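Local coordinates for protein esterase (Alcaligenes sp., PDB 1QLW) that probably hydrolyses carboxylic ester bonds as an alpha/beta hydrolase, at residues Q18-T29 / T44-Q55. Numbering follows the deposited sequence.
Sequences QGSFFVGGRDVT and TVTVDQMYVRYQ
The Tyr54 ring lies flat on the backbone of Gly19, whose CA is 3.7 Å from the ring centroid in a CH-pi contact; glycine suits this place because a CB would run into the phenol. CG of Tyr54 sits between its own N and carbonyl carbon (chi1 69°), which swings the ring across to the neighbouring strand. Phe21 takes the CB of Val52 over one face, while its edge meets Tyr54, with CE1 3.6 Å from CD2 of that ring. The Tyr51 ring meets Phe22 CZ at its edge, the two rings lying oblique. The Arg26 guanidinium has Val47 CG2 over one face, and at its edge NE gives Asp48 OD2 a salt bridge of 2.8 Å, from above the carboxylate plane. The Arg53 guanidinium has Gly19 N over one face and Ser20 OG at its edge, tilted from its plane.

Arg53 bends at chi2 (68°) so that NH1 donates to Ser20 OG at 2.9 Å, while NH2 forms a salt bridge with Asp89 of the second subunit. A leucine in place of Arg53 would probably leave that aspartate without this countercharge and Ser20 OG without this donor.

Backbone bonds pair 18-23 with 50-55 and 26-29 with 44-47 as two antiparallel stretches of a long beta hairpin, broken near Asp48 and Gln49, where positive phi favours glycine at Gly24 and a CB on Gly25 would strike Thr46 CG2. Around 18-23, the side of Phe21, Val23, Met50 and Val52 is largely apolar, whereas Ser20 and Tyr51, both bonded to Glu79 of the second subunit, and Arg53 suit dimer assembly.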
loop_
_atom_site.group_PDB
_atom_site.type_symbol
_atom_site.label_atom_id
_atom_site.label_comp_id
_atom_site.label_asym_id
_atom_site.label_seq_id
_atom_site.Cartn_x
_atom_site.Cartn_y
_atom_site.Cartn_z
ATOM N N GLN A 18 -15.730 -4.164 4.580
ATOM C CA GLN A 18 -14.338 -3.832 4.351
ATOM C C GLN A 18 -14.286 -2.933 3.118
ATOM O O GLN A 18 -15.192 -2.957 2.281
ATOM C CB GLN A 18 -13.413 -5.022 4.143
ATOM C CG GLN A 18 -13.427 -5.768 2.835
ATOM C CD GLN A 18 -12.447 -6.905 2.665
ATOM O OE1 GLN A 18 -12.170 -7.376 1.541
ATOM N NE2 GLN A 18 -11.896 -7.361 3.782
ATOM N N GLY A 19 -13.204 -2.189 3.004
ATOM C CA GLY A 19 -13.065 -1.344 1.831
ATOM C C GLY A 19 -11.850 -0.440 1.965
ATOM O O GLY A 19 -11.065 -0.518 2.919
ATOM N N SER A 20 -11.774 0.478 1.020
ATOM C CA SER A 20 -10.663 1.399 0.902
ATOM C C SER A 20 -11.144 2.707 0.304
ATOM O O SER A 20 -12.070 2.699 -0.529
ATOM C CB SER A 20 -9.614 0.844 -0.092
ATOM O OG SER A 20 -9.183 -0.421 0.315
ATOM N N PHE A 21 -10.504 3.800 0.699
ATOM C CA PHE A 21 -10.833 5.109 0.149
ATOM C C PHE A 21 -9.638 6.029 0.430
ATOM O O PHE A 21 -8.701 5.623 1.127
ATOM C CB PHE A 21 -12.124 5.685 0.718
ATOM C CG PHE A 21 -12.170 5.847 2.207
ATOM C CD1 PHE A 21 -12.587 4.815 3.036
ATOM C CD2 PHE A 21 -11.769 7.021 2.818
ATOM C CE1 PHE A 21 -12.657 4.972 4.410
ATOM C CE2 PHE A 21 -11.809 7.192 4.192
ATOM C CZ PHE A 21 -12.259 6.161 4.982
ATOM N N PHE A 22 -9.723 7.240 -0.097
ATOM C CA PHE A 22 -8.700 8.231 0.166
ATOM C C PHE A 22 -9.307 9.445 0.835
ATOM O O PHE A 22 -10.483 9.776 0.647
ATOM C CB PHE A 22 -8.028 8.712 -1.142
ATOM C CG PHE A 22 -7.078 7.667 -1.660
ATOM C CD1 PHE A 22 -7.526 6.561 -2.375
ATOM C CD2 PHE A 22 -5.713 7.777 -1.418
ATOM C CE1 PHE A 22 -6.628 5.596 -2.788
ATOM C CE2 PHE A 22 -4.819 6.832 -1.860
ATOM C CZ PHE A 22 -5.281 5.726 -2.548
ATOM N N VAL A 23 -8.482 10.131 1.622
ATOM C CA VAL A 23 -8.859 11.371 2.270
ATOM C C VAL A 23 -7.945 12.484 1.755
ATOM O O VAL A 23 -6.724 12.357 1.705
ATOM C CB VAL A 23 -8.675 11.264 3.796
ATOM C CG1 VAL A 23 -8.947 12.590 4.466
ATOM C CG2 VAL A 23 -9.565 10.141 4.309
ATOM N N GLY A 24 -8.567 13.605 1.381
ATOM C CA GLY A 24 -7.807 14.798 1.074
ATOM C C GLY A 24 -7.135 14.776 -0.285
ATOM O O GLY A 24 -7.574 14.140 -1.248
ATOM N N GLY A 25 -6.055 15.544 -0.356
ATOM C CA GLY A 25 -5.328 15.769 -1.607
ATOM C C GLY A 25 -5.540 17.201 -2.100
ATOM O O GLY A 25 -6.471 17.909 -1.734
ATOM N N ARG A 26 -4.585 17.613 -2.925
ATOM C CA ARG A 26 -4.605 18.901 -3.604
ATOM C C ARG A 26 -4.188 18.655 -5.052
ATOM O O ARG A 26 -3.397 17.750 -5.336
ATOM C CB ARG A 26 -3.647 19.887 -2.921
ATOM C CG ARG A 26 -2.171 19.598 -2.962
ATOM C CD ARG A 26 -1.322 20.579 -2.135
ATOM N NE ARG A 26 0.083 20.169 -2.172
ATOM C CZ ARG A 26 1.028 20.598 -2.983
ATOM N NH1 ARG A 26 0.727 21.564 -3.844
ATOM N NH2 ARG A 26 2.237 20.056 -2.983
ATOM N N ASP A 27 -4.725 19.466 -5.965
ATOM C CA ASP A 27 -4.373 19.348 -7.373
ATOM C C ASP A 27 -3.206 20.275 -7.685
ATOM O O ASP A 27 -3.151 21.430 -7.249
ATOM C CB ASP A 27 -5.601 19.599 -8.259
ATOM C CG ASP A 27 -6.521 18.370 -8.257
ATOM O OD1 ASP A 27 -6.228 17.373 -7.558
ATOM O OD2 ASP A 27 -7.557 18.405 -8.953
ATOM N N VAL A 28 -2.236 19.757 -8.412
ATOM C CA VAL A 28 -1.017 20.434 -8.808
ATOM C C VAL A 28 -0.924 20.402 -10.332
ATOM O O VAL A 28 -1.034 19.331 -10.928
ATOM C CB VAL A 28 0.236 19.719 -8.227
ATOM C CG1 VAL A 28 1.537 20.244 -8.824
ATOM C CG2 VAL A 28 0.290 19.866 -6.711
ATOM N N THR A 29 -0.682 21.558 -10.934
ATOM C CA THR A 29 -0.427 21.612 -12.371
ATOM C C THR A 29 1.080 21.552 -12.572
ATOM O O THR A 29 1.810 22.387 -12.014
ATOM C CB THR A 29 -0.976 22.910 -12.993
ATOM O OG1 THR A 29 -2.379 22.967 -12.723
ATOM C CG2 THR A 29 -0.726 22.982 -14.488
ATOM N N THR A 44 -2.324 17.792 -14.729
ATOM C CA THR A 44 -2.704 18.008 -13.344
ATOM C C THR A 44 -2.696 16.682 -12.604
ATOM O O THR A 44 -3.277 15.700 -13.071
ATOM C CB THR A 44 -4.137 18.569 -13.298
ATOM O OG1 THR A 44 -4.238 19.689 -14.168
ATOM C CG2 THR A 44 -4.526 18.992 -11.893
ATOM N N VAL A 45 -2.060 16.661 -11.438
ATOM C CA VAL A 45 -2.038 15.471 -10.594
ATOM C C VAL A 45 -2.606 15.827 -9.221
ATOM O O VAL A 45 -2.480 16.957 -8.767
ATOM C CB VAL A 45 -0.660 14.797 -10.459
ATOM C CG1 VAL A 45 -0.245 14.177 -11.796
ATOM C CG2 VAL A 45 0.382 15.785 -9.945
ATOM N N THR A 46 -3.097 14.804 -8.528
ATOM C CA THR A 46 -3.522 14.953 -7.128
ATOM C C THR A 46 -2.420 14.401 -6.244
ATOM O O THR A 46 -1.973 13.262 -6.436
ATOM C CB THR A 46 -4.824 14.180 -6.895
ATOM O OG1 THR A 46 -5.810 14.641 -7.832
ATOM C CG2 THR A 46 -5.339 14.379 -5.479
ATOM N N VAL A 47 -2.011 15.187 -5.250
ATOM C CA VAL A 47 -0.962 14.785 -4.309
ATOM C C VAL A 47 -1.405 15.126 -2.886
ATOM O O VAL A 47 -2.355 15.880 -2.686
ATOM C CB VAL A 47 0.407 15.403 -4.607
ATOM C CG1 VAL A 47 0.923 15.020 -5.985
ATOM C CG2 VAL A 47 0.303 16.906 -4.468
ATOM N N ASP A 48 -0.773 14.507 -1.904
ATOM C CA ASP A 48 -1.005 14.685 -0.473
ATOM C C ASP A 48 -2.203 13.920 0.091
ATOM O O ASP A 48 -2.369 13.901 1.315
ATOM C CB ASP A 48 -1.082 16.146 -0.053
ATOM C CG ASP A 48 0.211 16.929 -0.184
ATOM O OD1 ASP A 48 1.293 16.336 -0.305
ATOM O OD2 ASP A 48 0.091 18.172 -0.192
ATOM N N GLN A 49 -2.971 13.241 -0.748
ATOM C CA GLN A 49 -4.068 12.413 -0.293
ATOM C C GLN A 49 -3.536 11.238 0.535
ATOM O O GLN A 49 -2.412 10.768 0.355
ATOM C CB GLN A 49 -4.871 11.881 -1.494
ATOM C CG GLN A 49 -4.103 10.974 -2.458
ATOM C CD GLN A 49 -3.443 11.741 -3.571
ATOM O OE1 GLN A 49 -3.043 12.881 -3.411
ATOM N NE2 GLN A 49 -3.351 11.192 -4.774
ATOM N N MET A 50 -4.412 10.698 1.382
ATOM C CA MET A 50 -4.057 9.623 2.317
ATOM C C MET A 50 -4.899 8.382 2.037
ATOM O O MET A 50 -6.144 8.446 2.127
ATOM C CB MET A 50 -4.293 10.120 3.751
ATOM C CG MET A 50 -4.050 9.075 4.828
ATOM S SD MET A 50 -4.286 9.763 6.481
ATOM C CE MET A 50 -6.081 9.780 6.605
ATOM N N TYR A 51 -4.248 7.273 1.738
ATOM C CA TYR A 51 -4.903 5.971 1.581
ATOM C C TYR A 51 -5.401 5.453 2.922
ATOM O O TYR A 51 -4.678 5.499 3.924
ATOM C CB TYR A 51 -3.873 4.978 1.050
ATOM C CG TYR A 51 -4.336 3.537 0.971
ATOM C CD1 TYR A 51 -5.249 3.126 -0.007
ATOM C CD2 TYR A 51 -3.865 2.591 1.859
ATOM C CE1 TYR A 51 -5.660 1.810 -0.076
ATOM C CE2 TYR A 51 -4.275 1.270 1.781
ATOM C CZ TYR A 51 -5.165 0.876 0.793
ATOM O OH TYR A 51 -5.517 -0.460 0.738
ATOM N N VAL A 52 -6.615 4.917 2.921
ATOM C CA VAL A 52 -7.237 4.342 4.098
ATOM C C VAL A 52 -7.858 2.991 3.743
ATOM O O VAL A 52 -8.710 2.928 2.851
ATOM C CB VAL A 52 -8.336 5.255 4.677
ATOM C CG1 VAL A 52 -8.861 4.680 5.989
ATOM C CG2 VAL A 52 -7.839 6.688 4.861
ATOM N N ARG A 53 -7.479 1.939 4.455
ATOM C CA ARG A 53 -8.089 0.614 4.318
ATOM C C ARG A 53 -8.866 0.353 5.596
ATOM O O ARG A 53 -8.302 0.471 6.692
ATOM C CB ARG A 53 -7.023 -0.462 4.134
ATOM C CG ARG A 53 -7.581 -1.875 4.077
ATOM C CD ARG A 53 -8.378 -2.108 2.847
ATOM N NE ARG A 53 -8.595 -3.537 2.633
ATOM C CZ ARG A 53 -9.375 -4.030 1.686
ATOM N NH1 ARG A 53 -9.993 -3.144 0.918
ATOM N NH2 ARG A 53 -9.531 -5.336 1.509
ATOM N N TYR A 54 -10.147 0.020 5.506
ATOM C CA TYR A 54 -10.983 -0.212 6.680
ATOM C C TYR A 54 -11.512 -1.647 6.680
ATOM O O TYR A 54 -11.800 -2.264 5.648
ATOM C CB TYR A 54 -12.135 0.802 6.758
ATOM C CG TYR A 54 -13.226 0.688 5.723
ATOM C CD1 TYR A 54 -14.333 -0.129 5.942
ATOM C CD2 TYR A 54 -13.181 1.402 4.527
ATOM C CE1 TYR A 54 -15.343 -0.238 5.004
ATOM C CE2 TYR A 54 -14.202 1.290 3.595
ATOM C CZ TYR A 54 -15.275 0.463 3.820
ATOM O OH TYR A 54 -16.256 0.353 2.860
ATOM N N GLN A 55 -11.654 -2.165 7.903
ATOM C CA GLN A 55 -12.280 -3.459 8.149
ATOM C C GLN A 55 -13.196 -3.271 9.355
ATOM O O GLN A 55 -12.787 -2.682 10.357
ATOM C CB GLN A 55 -11.245 -4.554 8.330
ATOM C CG GLN A 55 -10.552 -4.870 7.011
ATOM C CD GLN A 55 -9.693 -6.085 6.930
ATOM O OE1 GLN A 55 -9.988 -7.075 6.248
ATOM N NE2 GLN A 55 -8.584 -6.002 7.634
HETATM O O HOH W 1 3.239 18.324 -0.265
HETATM O O HOH W 2 -5.374 22.064 -13.551
#